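Local coordinates for ethyl tert-butyl ether degradation EthD protein (Ralstonia eutropha JMP134, PDB 3BF4) that is of unknown function but belongs to the EthD family, has a ferredoxin-like fold and may have oxidoreductase activity, at residues 56-62 / 78-84. The protein carries 3 engineered substitutions. Numbering follows the deposited sequence.
Sequences CAYYTVE and AMCAFIC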
loop_
_atom_site.group_PDB
_atom_site.type_symbol
_atom_site.label_atom_id
_atom_site.label_comp_id
_atom_site.label_asym_id
_atom_site.label_seq_id
_atom_site.Cartn_x
_atom_site.Cartn_y
_atom_site.Cartn_z
ATOM N N CYS A 56 -5.913 -10.872 -11.628
ATOM C CA CYS A 56 -5.958 -10.287 -10.292
ATOM C C CYS A 56 -6.780 -11.182 -9.368
ATOM O O CYS A 56 -7.932 -11.486 -9.684
ATOM C CB CYS A 56 -6.586 -8.905 -10.372
ATOM S SG CYS A 56 -6.797 -8.085 -8.772
ATOM N N ALA A 57 -6.181 -11.610 -8.247
ATOM C CA ALA A 57 -6.859 -12.441 -7.239
ATOM C C ALA A 57 -7.915 -11.627 -6.489
ATOM O O ALA A 57 -9.023 -12.090 -6.273
ATOM C CB ALA A 57 -5.842 -13.023 -6.236
ATOM N N TYR A 58 -7.532 -10.429 -6.057
ATOM C CA TYR A 58 -8.436 -9.498 -5.379
ATOM C C TYR A 58 -7.822 -8.121 -5.353
ATOM O O TYR A 58 -6.624 -7.970 -5.602
ATOM C CB TYR A 58 -8.756 -9.936 -3.935
ATOM C CG TYR A 58 -7.548 -10.037 -3.031
ATOM C CD1 TYR A 58 -6.892 -11.253 -2.854
ATOM C CD2 TYR A 58 -7.054 -8.912 -2.346
ATOM C CE1 TYR A 58 -5.767 -11.356 -2.020
ATOM C CE2 TYR A 58 -5.923 -8.999 -1.513
ATOM C CZ TYR A 58 -5.295 -10.227 -1.346
ATOM O OH TYR A 58 -4.208 -10.325 -0.534
ATOM N N TYR A 59 -8.663 -7.129 -5.061
ATOM C CA TYR A 59 -8.226 -5.760 -4.891
ATOM C C TYR A 59 -8.617 -5.224 -3.517
ATOM O O TYR A 59 -9.458 -5.804 -2.834
ATOM C CB TYR A 59 -8.726 -4.847 -6.022
ATOM C CG TYR A 59 -10.219 -4.564 -6.077
ATOM C CD1 TYR A 59 -10.793 -3.561 -5.280
ATOM C CD2 TYR A 59 -11.047 -5.249 -6.966
ATOM C CE1 TYR A 59 -12.187 -3.277 -5.335
ATOM C CE2 TYR A 59 -12.433 -4.973 -7.036
ATOM C CZ TYR A 59 -12.993 -3.985 -6.216
ATOM O OH TYR A 59 -14.347 -3.713 -6.276
ATOM N N THR A 60 -7.944 -4.145 -3.120
ATOM C CA THR A 60 -8.223 -3.417 -1.887
ATOM C C THR A 60 -8.403 -1.938 -2.250
ATOM O O THR A 60 -7.865 -1.480 -3.260
ATOM C CB THR A 60 -7.058 -3.528 -0.838
ATOM O OG1 THR A 60 -5.954 -2.715 -1.236
ATOM C CG2 THR A 60 -6.585 -4.963 -0.648
ATOM N N VAL A 61 -9.145 -1.207 -1.423
ATOM C CA VAL A 61 -9.380 0.236 -1.602
ATOM C C VAL A 61 -9.349 0.919 -0.231
ATOM O O VAL A 61 -9.845 0.364 0.755
ATOM C CB VAL A 61 -10.757 0.539 -2.250
ATOM C CG1 VAL A 61 -10.901 2.053 -2.555
ATOM C CG2 VAL A 61 -10.973 -0.272 -3.506
ATOM N N GLU A 62 -8.783 2.120 -0.184
ATOM C CA GLU A 62 -8.723 2.921 1.050
ATOM C C GLU A 62 -8.841 4.420 0.734
ATOM O O GLU A 62 -8.576 4.856 -0.400
ATOM C CB GLU A 62 -7.431 2.618 1.831
ATOM C CG GLU A 62 -6.185 3.026 1.089
ATOM C CD GLU A 62 -4.920 2.469 1.677
ATOM O OE1 GLU A 62 -4.370 3.069 2.628
ATOM O OE2 GLU A 62 -4.445 1.455 1.129
ATOM N N ALA A 78 -6.570 8.836 -1.959
ATOM C CA ALA A 78 -7.088 7.495 -2.191
ATOM C C ALA A 78 -5.958 6.595 -2.697
ATOM O O ALA A 78 -4.993 7.072 -3.311
ATOM C CB ALA A 78 -8.233 7.541 -3.158
HETATM N N MSE A 79 -6.059 5.308 -2.367
HETATM C CA MSE A 79 -5.116 4.295 -2.814
HETATM C C MSE A 79 -5.870 3.005 -3.047
HETATM O O MSE A 79 -6.903 2.781 -2.436
HETATM C CB MSE A 79 -4.029 4.017 -1.766
HETATM C CG MSE A 79 -3.231 5.209 -1.324
HETATM SE SE MSE A 79 -1.991 4.737 0.110
HETATM C CE MSE A 79 -0.855 3.456 -0.796
ATOM N N CYS A 80 -5.386 2.198 -3.982
ATOM C CA CYS A 80 -5.901 0.837 -4.188
ATOM C C CYS A 80 -4.721 -0.076 -4.427
ATOM O O CYS A 80 -3.598 0.388 -4.653
ATOM C CB CYS A 80 -6.865 0.722 -5.369
ATOM S SG CYS A 80 -6.086 0.734 -6.995
ATOM N N ALA A 81 -4.997 -1.372 -4.379
ATOM C CA ALA A 81 -4.003 -2.375 -4.706
ATOM C C ALA A 81 -4.644 -3.561 -5.400
ATOM O O ALA A 81 -5.710 -3.982 -5.003
ATOM C CB ALA A 81 -3.238 -2.820 -3.470
ATOM N N PHE A 82 -3.988 -4.054 -6.457
ATOM C CA PHE A 82 -4.389 -5.254 -7.174
ATOM C C PHE A 82 -3.339 -6.316 -6.841
ATOM O O PHE A 82 -2.156 -6.135 -7.145
ATOM C CB PHE A 82 -4.444 -5.001 -8.684
ATOM C CG PHE A 82 -5.353 -3.879 -9.060
ATOM C CD1 PHE A 82 -6.735 -4.084 -9.139
ATOM C CD2 PHE A 82 -4.845 -2.608 -9.314
ATOM C CE1 PHE A 82 -7.607 -3.023 -9.472
ATOM C CE2 PHE A 82 -5.701 -1.552 -9.656
ATOM C CZ PHE A 82 -7.081 -1.756 -9.735
ATOM N N ILE A 83 -3.777 -7.385 -6.183
ATOM C CA ILE A 83 -2.933 -8.515 -5.813
ATOM C C ILE A 83 -3.061 -9.485 -6.988
ATOM O O ILE A 83 -4.181 -9.922 -7.320
ATOM C CB ILE A 83 -3.350 -9.124 -4.440
ATOM C CG1 ILE A 83 -2.916 -8.182 -3.304
ATOM C CG2 ILE A 83 -2.722 -10.517 -4.205
ATOM C CD1 ILE A 83 -3.596 -6.811 -3.305
ATOM N N CYS A 84 -1.923 -9.767 -7.634
ATOM C CA CYS A 84 -1.846 -10.592 -8.842
ATOM C C CYS A 84 -0.771 -11.655 -8.708
ATOM O O CYS A 84 0.321 -11.379 -8.195
ATOM C CB CYS A 84 -1.494 -9.690 -10.032
ATOM S SG CYS A 84 -2.660 -8.296 -10.255
#
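Strands 58-62 and 78-84 run antiparallel, their axes 4.6 Å apart, and Tyr58-Ile83, Thr60-Ala81 and Glu62-Met79 form the hydrogen-bonded pairs of this hairpin. At Thr60-Ala81 both backbone bonds close, Thr60 N to Ala81 O at 2.9 Å and Ala81 N to Thr60 O at 3.1 Å. Next to the Tyr58-Ile83 pair, Ile83 O accepts a bent bond (140°) from Ala57 N, 2.8 Å away. On the face that carries these three pairs, a chi1 of 60° folds the Tyr58 ring back across the neighbouring strand. Branched Ile83 meets it with CB over one ring face, offset toward the rim and 3.9 Å from the centroid, a CH-pi contact, while Tyr58 OH hydrogen-bonds to Glu123. The methyl of Ala81 is small enough for Thr60 OG1 to pack 3.5 Å from Ala81 CB. Glu62 and selenomethionine Met79 run side by side, with Glu62 CG 3.7 Å from Met79 CB. On the other face, the large apolar ring of Phe82 lies against Met45 and Val48 of helix 37-52; Tyr59 CB comes obliquely to Phe82 CD1, and Cys56 SG approaches the ring edge, 5.3 Å from its centroid. The helix side is thus apolar, while the Tyr58 face mixes apolar contacts with the charge of buried Glu62. Lys22, Ser118 and Asn24 of the second subunit hold its carboxylate; the salt bridge with Lys22 probably favours the ionised form, and polar bonds tie this end of the ferredoxin-like hairpin to the dimer partner.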